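Local coordinates for protein yahD a copper inducible hydrolase (Lactococcus lactis subsp. lactis, PDB 3OG9) that is a copper-inducible alpha/beta hydrolase, probably acting as a serine hydrolase, and binds D-malate in its pocket, at residues A[7-12]-A[95-100]; A[127-132]-A[202-207]. All blocks are in the same frame, centred on the assembly; numbering follows the deposited sequence.

Contact 1. Residues A[7-12]-A[95-100]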
loop_
_atom_site.group_PDB
_atom_site.type_symbol
_atom_site.label_atom_id
_atom_site.label_comp_id
_atom_site.label_asym_id
_atom_site.label_seq_id
_atom_site.Cartn_x
_atom_site.Cartn_y
_atom_site.Cartn_z
ATOM N N TYR A 7 -16.058 -3.314 -1.829
ATOM C CA TYR A 7 -14.898 -3.710 -2.659
ATOM C C TYR A 7 -15.254 -3.783 -4.144
ATOM O O TYR A 7 -16.427 -3.908 -4.497
ATOM C CB TYR A 7 -14.254 -5.006 -2.141
ATOM C CG TYR A 7 -14.915 -6.293 -2.580
ATOM C CD1 TYR A 7 -14.454 -6.985 -3.696
ATOM C CD2 TYR A 7 -16.021 -6.811 -1.879
ATOM C CE1 TYR A 7 -15.079 -8.186 -4.117
ATOM C CE2 TYR A 7 -16.644 -7.984 -2.285
ATOM C CZ TYR A 7 -16.166 -8.676 -3.383
ATOM O OH TYR A 7 -16.788 -9.847 -3.767
ATOM N N VAL A 8 -14.247 -3.660 -5.015
ATOM C CA VAL A 8 -14.383 -3.961 -6.456
ATOM C C VAL A 8 -13.525 -5.173 -6.793
ATOM O O VAL A 8 -12.362 -5.256 -6.359
ATOM C CB VAL A 8 -13.848 -2.767 -7.311
ATOM C CG1 VAL A 8 -13.768 -3.122 -8.820
ATOM C CG2 VAL A 8 -14.689 -1.571 -7.116
ATOM N N PHE A 9 -14.071 -6.094 -7.583
ATOM C CA PHE A 9 -13.242 -7.114 -8.235
ATOM C C PHE A 9 -13.409 -7.021 -9.762
ATOM O O PHE A 9 -14.527 -6.901 -10.250
ATOM C CB PHE A 9 -13.552 -8.516 -7.721
ATOM C CG PHE A 9 -12.861 -9.596 -8.513
ATOM C CD1 PHE A 9 -11.488 -9.777 -8.402
ATOM C CD2 PHE A 9 -13.558 -10.356 -9.426
ATOM C CE1 PHE A 9 -10.830 -10.734 -9.153
ATOM C CE2 PHE A 9 -12.904 -11.316 -10.176
ATOM C CZ PHE A 9 -11.539 -11.493 -10.045
ATOM N N LYS A 10 -12.304 -7.008 -10.498
ATOM C CA LYS A 10 -12.356 -7.000 -11.960
ATOM C C LYS A 10 -11.459 -8.109 -12.454
ATOM O O LYS A 10 -10.242 -8.075 -12.219
ATOM C CB LYS A 10 -11.872 -5.683 -12.541
ATOM C CG LYS A 10 -12.836 -4.531 -12.503
ATOM C CD LYS A 10 -12.033 -3.274 -12.875
ATOM C CE LYS A 10 -12.836 -2.272 -13.658
ATOM N NZ LYS A 10 -12.465 -2.169 -15.095
ATOM N N ALA A 11 -12.061 -9.089 -13.133
ATOM C CA ALA A 11 -11.421 -10.384 -13.368
ATOM C C ALA A 11 -10.067 -10.377 -14.128
ATOM O O ALA A 11 -9.174 -11.185 -13.825
ATOM C CB ALA A 11 -12.419 -11.349 -14.040
ATOM N N GLY A 12 -9.925 -9.498 -15.107
ATOM C CA GLY A 12 -8.704 -9.494 -15.953
ATOM C C GLY A 12 -8.396 -10.835 -16.600
ATOM O O GLY A 12 -9.298 -11.623 -16.901
ATOM N N GLU A 95 -10.045 -16.274 -1.821
ATOM C CA GLU A 95 -10.840 -17.487 -1.824
ATOM C C GLU A 95 -12.039 -17.412 -2.784
ATOM O O GLU A 95 -12.157 -18.222 -3.725
ATOM C CB GLU A 95 -11.342 -17.707 -0.400
ATOM C CG GLU A 95 -10.677 -18.817 0.266
ATOM C CD GLU A 95 -11.141 -20.108 -0.361
ATOM O OE1 GLU A 95 -10.310 -20.788 -1.028
ATOM O OE2 GLU A 95 -12.354 -20.404 -0.206
ATOM N N LYS A 96 -12.909 -16.439 -2.543
ATOM C CA LYS A 96 -14.107 -16.200 -3.362
ATOM C C LYS A 96 -13.792 -16.001 -4.843
ATOM O O LYS A 96 -14.557 -16.450 -5.704
ATOM C CB LYS A 96 -14.885 -14.996 -2.796
ATOM C CG LYS A 96 -16.177 -14.562 -3.538
ATOM C CD LYS A 96 -16.903 -13.470 -2.714
ATOM C CE LYS A 96 -18.013 -12.728 -3.486
ATOM N NZ LYS A 96 -18.502 -11.530 -2.691
ATOM N N HIS A 97 -12.688 -15.320 -5.158
ATOM C CA HIS A 97 -12.403 -14.985 -6.554
ATOM C C HIS A 97 -11.251 -15.800 -7.168
ATOM O O HIS A 97 -10.763 -15.477 -8.248
ATOM C CB HIS A 97 -12.236 -13.456 -6.744
ATOM C CG HIS A 97 -13.465 -12.679 -6.389
ATOM N ND1 HIS A 97 -14.661 -12.828 -7.062
ATOM C CD2 HIS A 97 -13.700 -11.781 -5.405
ATOM C CE1 HIS A 97 -15.579 -12.051 -6.512
ATOM N NE2 HIS A 97 -15.026 -11.415 -5.497
ATOM N N ASP A 98 -10.830 -16.855 -6.478
ATOM C CA ASP A 98 -9.728 -17.717 -6.947
ATOM C C ASP A 98 -8.430 -17.004 -7.249
ATOM O O ASP A 98 -7.821 -17.236 -8.292
ATOM C CB ASP A 98 -10.142 -18.503 -8.192
ATOM C CG ASP A 98 -10.767 -19.796 -7.835
ATOM O OD1 ASP A 98 -9.998 -20.723 -7.454
ATOM O OD2 ASP A 98 -12.013 -19.873 -7.900
ATOM N N LEU A 99 -8.018 -16.133 -6.333
ATOM C CA LEU A 99 -6.773 -15.400 -6.479
ATOM C C LEU A 99 -5.758 -16.023 -5.531
ATOM O O LEU A 99 -6.121 -16.566 -4.493
ATOM C CB LEU A 99 -6.995 -13.914 -6.139
ATOM C CG LEU A 99 -8.242 -13.241 -6.749
ATOM C CD1 LEU A 99 -8.385 -11.752 -6.318
ATOM C CD2 LEU A 99 -8.219 -13.358 -8.267
ATOM N N ASP A 100 -4.490 -15.952 -5.915
ATOM C CA ASP A 100 -3.361 -16.425 -5.111
ATOM C C ASP A 100 -2.690 -15.249 -4.398
ATOM O O ASP A 100 -2.096 -14.398 -5.043
ATOM C CB ASP A 100 -2.351 -17.079 -6.038
ATOM C CG ASP A 100 -2.863 -18.381 -6.608
ATOM O OD1 ASP A 100 -3.602 -19.095 -5.879
ATOM O OD2 ASP A 100 -2.536 -18.675 -7.777
#
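F9, on edge strand 7-10, and H97, at the C-terminal end of helix 76-97, lie across from each other with CA atoms 8.1 Å apart, and D98 then turns the chain out of the helix in a Schellman motif. The two rings form an offset stack, with planes only 9° apart and centroids separated by 4.2 Å. Their side chains run past each other in opposite directions, which lays each CB over the face of the partner ring; H97 CB sits 3.9 Å from the centroid of the F9 ring. The aliphatic K96 CG covers the other face of the imidazole. Y7 reaches H97 tip to tip, its OH meeting H97 NE2 at 2.9 Å near the imidazole plane. K96, extended beyond CG, brings NZ to the edge of the phenol and donates to Y7 OH at 2.6 Å. Beyond the stack, L99 CD2 touches F9 CE1 at 3.8 Å, while the Y7 side chain also touches L46 and I48 of strand 45-48. A single phenol oxygen thus joins lysine and imidazole at the surface, and the K96 ammonium would be expected to stabilise negative charge on that oxygen.

Contact 2. Residues A[127-132]-A[202-207]. Unlike the reference sequence in segment 202-207: K202 (reference Asn).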
loop_
_atom_site.group_PDB
_atom_site.type_symbol
_atom_site.label_atom_id
_atom_site.label_comp_id
_atom_site.label_asym_id
_atom_site.label_seq_id
_atom_site.Cartn_x
_atom_site.Cartn_y
_atom_site.Cartn_z
ATOM N N PHE A 127 2.667 -10.588 0.421
ATOM C CA PHE A 127 2.635 -10.024 -0.945
ATOM C C PHE A 127 3.894 -10.428 -1.725
ATOM O O PHE A 127 4.993 -10.536 -1.160
ATOM C CB PHE A 127 2.604 -8.485 -0.936
ATOM C CG PHE A 127 1.369 -7.873 -0.317
ATOM C CD1 PHE A 127 0.113 -8.081 -0.874
ATOM C CD2 PHE A 127 1.494 -7.039 0.796
ATOM C CE1 PHE A 127 -1.033 -7.485 -0.309
ATOM C CE2 PHE A 127 0.382 -6.441 1.365
ATOM C CZ PHE A 127 -0.888 -6.667 0.817
ATOM N N ASP A 128 3.742 -10.591 -3.030
ATOM C CA ASP A 128 4.904 -10.834 -3.877
ATOM C C ASP A 128 5.716 -9.543 -4.084
ATOM O O ASP A 128 6.958 -9.556 -4.016
ATOM C CB ASP A 128 4.480 -11.419 -5.222
ATOM C CG ASP A 128 5.676 -11.734 -6.100
ATOM O OD1 ASP A 128 6.552 -12.490 -5.627
ATOM O OD2 ASP A 128 5.753 -11.204 -7.230
ATOM N N LYS A 129 4.999 -8.441 -4.347
ATOM C CA LYS A 129 5.609 -7.112 -4.566
ATOM C C LYS A 129 4.711 -6.035 -3.988
ATOM O O LYS A 129 3.516 -6.278 -3.774
ATOM C CB LYS A 129 5.711 -6.797 -6.051
ATOM C CG LYS A 129 6.601 -7.688 -6.815
ATOM C CD LYS A 129 6.669 -7.281 -8.241
ATOM C CE LYS A 129 7.681 -8.142 -8.919
ATOM N NZ LYS A 129 7.287 -9.585 -8.952
ATOM N N ILE A 130 5.290 -4.849 -3.744
ATOM C CA ILE A 130 4.517 -3.673 -3.324
ATOM C C ILE A 130 4.927 -2.462 -4.150
ATOM O O ILE A 130 6.104 -2.230 -4.391
ATOM C CB ILE A 130 4.758 -3.358 -1.820
ATOM C CG1 ILE A 130 4.189 -4.480 -0.946
ATOM C CG2 ILE A 130 4.092 -1.996 -1.405
ATOM C CD1 ILE A 130 4.164 -4.140 0.538
ATOM N N ILE A 131 3.935 -1.705 -4.600
ATOM C CA ILE A 131 4.137 -0.411 -5.215
ATOM C C ILE A 131 3.450 0.552 -4.261
ATOM O O ILE A 131 2.210 0.523 -4.118
ATOM C CB ILE A 131 3.485 -0.374 -6.625
ATOM C CG1 ILE A 131 4.253 -1.336 -7.546
ATOM C CG2 ILE A 131 3.500 1.074 -7.235
ATOM C CD1 ILE A 131 3.675 -1.566 -8.924
ATOM N N ALA A 132 4.249 1.389 -3.587
ATOM C CA ALA A 132 3.706 2.322 -2.567
ATOM C C ALA A 132 3.937 3.750 -3.016
ATOM O O ALA A 132 5.074 4.197 -3.023
ATOM C CB ALA A 132 4.402 2.114 -1.226
ATOM N N LYS A 202 4.910 1.451 -13.671
ATOM C CA LYS A 202 4.642 0.630 -14.866
ATOM C C LYS A 202 5.938 0.058 -15.466
ATOM O O LYS A 202 6.067 -1.146 -15.750
ATOM C CB LYS A 202 3.911 1.492 -15.920
ATOM C CG LYS A 202 3.487 0.743 -17.208
ATOM C CD LYS A 202 2.770 1.691 -18.180
ATOM C CE LYS A 202 2.388 0.969 -19.499
ATOM N NZ LYS A 202 1.371 -0.129 -19.303
ATOM N N LYS A 203 6.912 0.927 -15.650
ATOM C CA LYS A 203 8.199 0.497 -16.196
ATOM C C LYS A 203 8.910 -0.470 -15.253
ATOM O O LYS A 203 9.428 -1.522 -15.666
ATOM C CB LYS A 203 9.060 1.715 -16.501
ATOM C CG LYS A 203 10.460 1.409 -17.054
ATOM C CD LYS A 203 11.060 2.730 -17.574
ATOM C CE LYS A 203 12.557 2.802 -17.411
ATOM N NZ LYS A 203 13.202 1.524 -17.805
ATOM N N TRP A 204 8.936 -0.123 -13.978
ATOM C CA TRP A 204 9.540 -0.985 -12.961
ATOM C C TRP A 204 8.893 -2.368 -12.937
ATOM O O TRP A 204 9.601 -3.383 -12.921
ATOM C CB TRP A 204 9.406 -0.341 -11.594
ATOM C CG TRP A 204 9.900 -1.178 -10.443
ATOM C CD1 TRP A 204 11.189 -1.303 -10.018
ATOM C CD2 TRP A 204 9.101 -1.962 -9.547
ATOM N NE1 TRP A 204 11.249 -2.112 -8.904
ATOM C CE2 TRP A 204 9.983 -2.533 -8.590
ATOM C CE3 TRP A 204 7.733 -2.240 -9.455
ATOM C CZ2 TRP A 204 9.542 -3.366 -7.565
ATOM C CZ3 TRP A 204 7.282 -3.077 -8.393
ATOM C CH2 TRP A 204 8.186 -3.598 -7.460
ATOM N N LEU A 205 7.561 -2.423 -12.999
ATOM C CA LEU A 205 6.886 -3.718 -13.018
ATOM C C LEU A 205 7.283 -4.592 -14.220
ATOM O O LEU A 205 7.495 -5.795 -14.041
ATOM C CB LEU A 205 5.358 -3.572 -12.942
ATOM C CG LEU A 205 4.594 -4.853 -12.583
ATOM C CD1 LEU A 205 4.967 -5.418 -11.213
ATOM C CD2 LEU A 205 3.111 -4.581 -12.594
ATOM N N THR A 206 7.392 -4.004 -15.422
ATOM C CA THR A 206 7.927 -4.740 -16.606
ATOM C C THR A 206 9.331 -5.328 -16.396
ATOM O O THR A 206 9.671 -6.375 -16.956
ATOM C CB THR A 206 7.944 -3.895 -17.923
ATOM O OG1 THR A 206 9.061 -2.988 -17.938
ATOM C CG2 THR A 206 6.651 -3.139 -18.083
ATOM N N GLU A 207 10.139 -4.651 -15.590
ATOM C CA GLU A 207 11.496 -5.107 -15.274
ATOM C C GLU A 207 11.524 -6.172 -14.218
ATOM O O GLU A 207 12.381 -7.049 -14.248
ATOM C CB GLU A 207 12.364 -3.937 -14.810
ATOM C CG GLU A 207 12.562 -2.921 -15.895
ATOM C CD GLU A 207 13.119 -1.613 -15.389
ATOM O OE1 GLU A 207 13.576 -1.565 -14.231
ATOM O OE2 GLU A 207 13.096 -0.628 -16.154
#
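W204 and L205 of helix 195-208 pack on K129 and I131 of strand 129-133, a helix-on-sheet layer of the alpha/beta-hydrolase fold. The helix segment runs nearly antiparallel to the strand, at 168° between their directions, with the axes 10.6 Å apart. At the start of the segment K202, which differs from the reference sequence, turns away from the strand and gives its NZ to M38 O. K203 also lies on the outer side, where its NZ forms a salt bridge with E207 OE2 one turn later.

W204 makes the largest share of the contact. Its CG is anti to the backbone N, and the six-membered part of the indole leads toward the sheet. CZ3 lies 3.6 Å from I131 CG1, with I131 CD1 close by, as the two side chains slide past each other in opposite directions. The neighbouring ring carbon CH2 approaches K129 CD at 4.1 Å. F153 of strand 151-156 meets the indole at an inclined angle, so two adjacent strands contribute to its packing.

L205 follows with its CD1 against K129 CD at 3.9 Å; the CD methylene of K129 therefore meets both helix residues. On the outer side, T206 OG1 donates back to K203 O, which E207 N also grips. K129 itself is buried, yet its amino group has a charged partner: the chain bends at its last torsion (chi4 65°), and NZ meets D128 OD2 on the syn side at 2.8 Å, 27° out of the carboxylate plane.

How the contacts relate
From the N terminus, strand 7-10 forms one outer edge of the seven-stranded sheet, and contact 1 closes a loop of 82 residues when helix 76-97 ends beside it. The chain then adds strand 105-109 and helix 111-121 before contact 2 opens at strand 129-133. Its loop of 69 residues takes in the last two strands of the sheet and closes on the C-terminal helix 195-208. The loops follow in series, neither nesting nor crossing. Contact 1 fastens the antiparallel edge strand at the surface, whereas contact 2 is buried and covers an inner strand. Their centres are 19 Å apart, and the shared sheet connects them without direct touch.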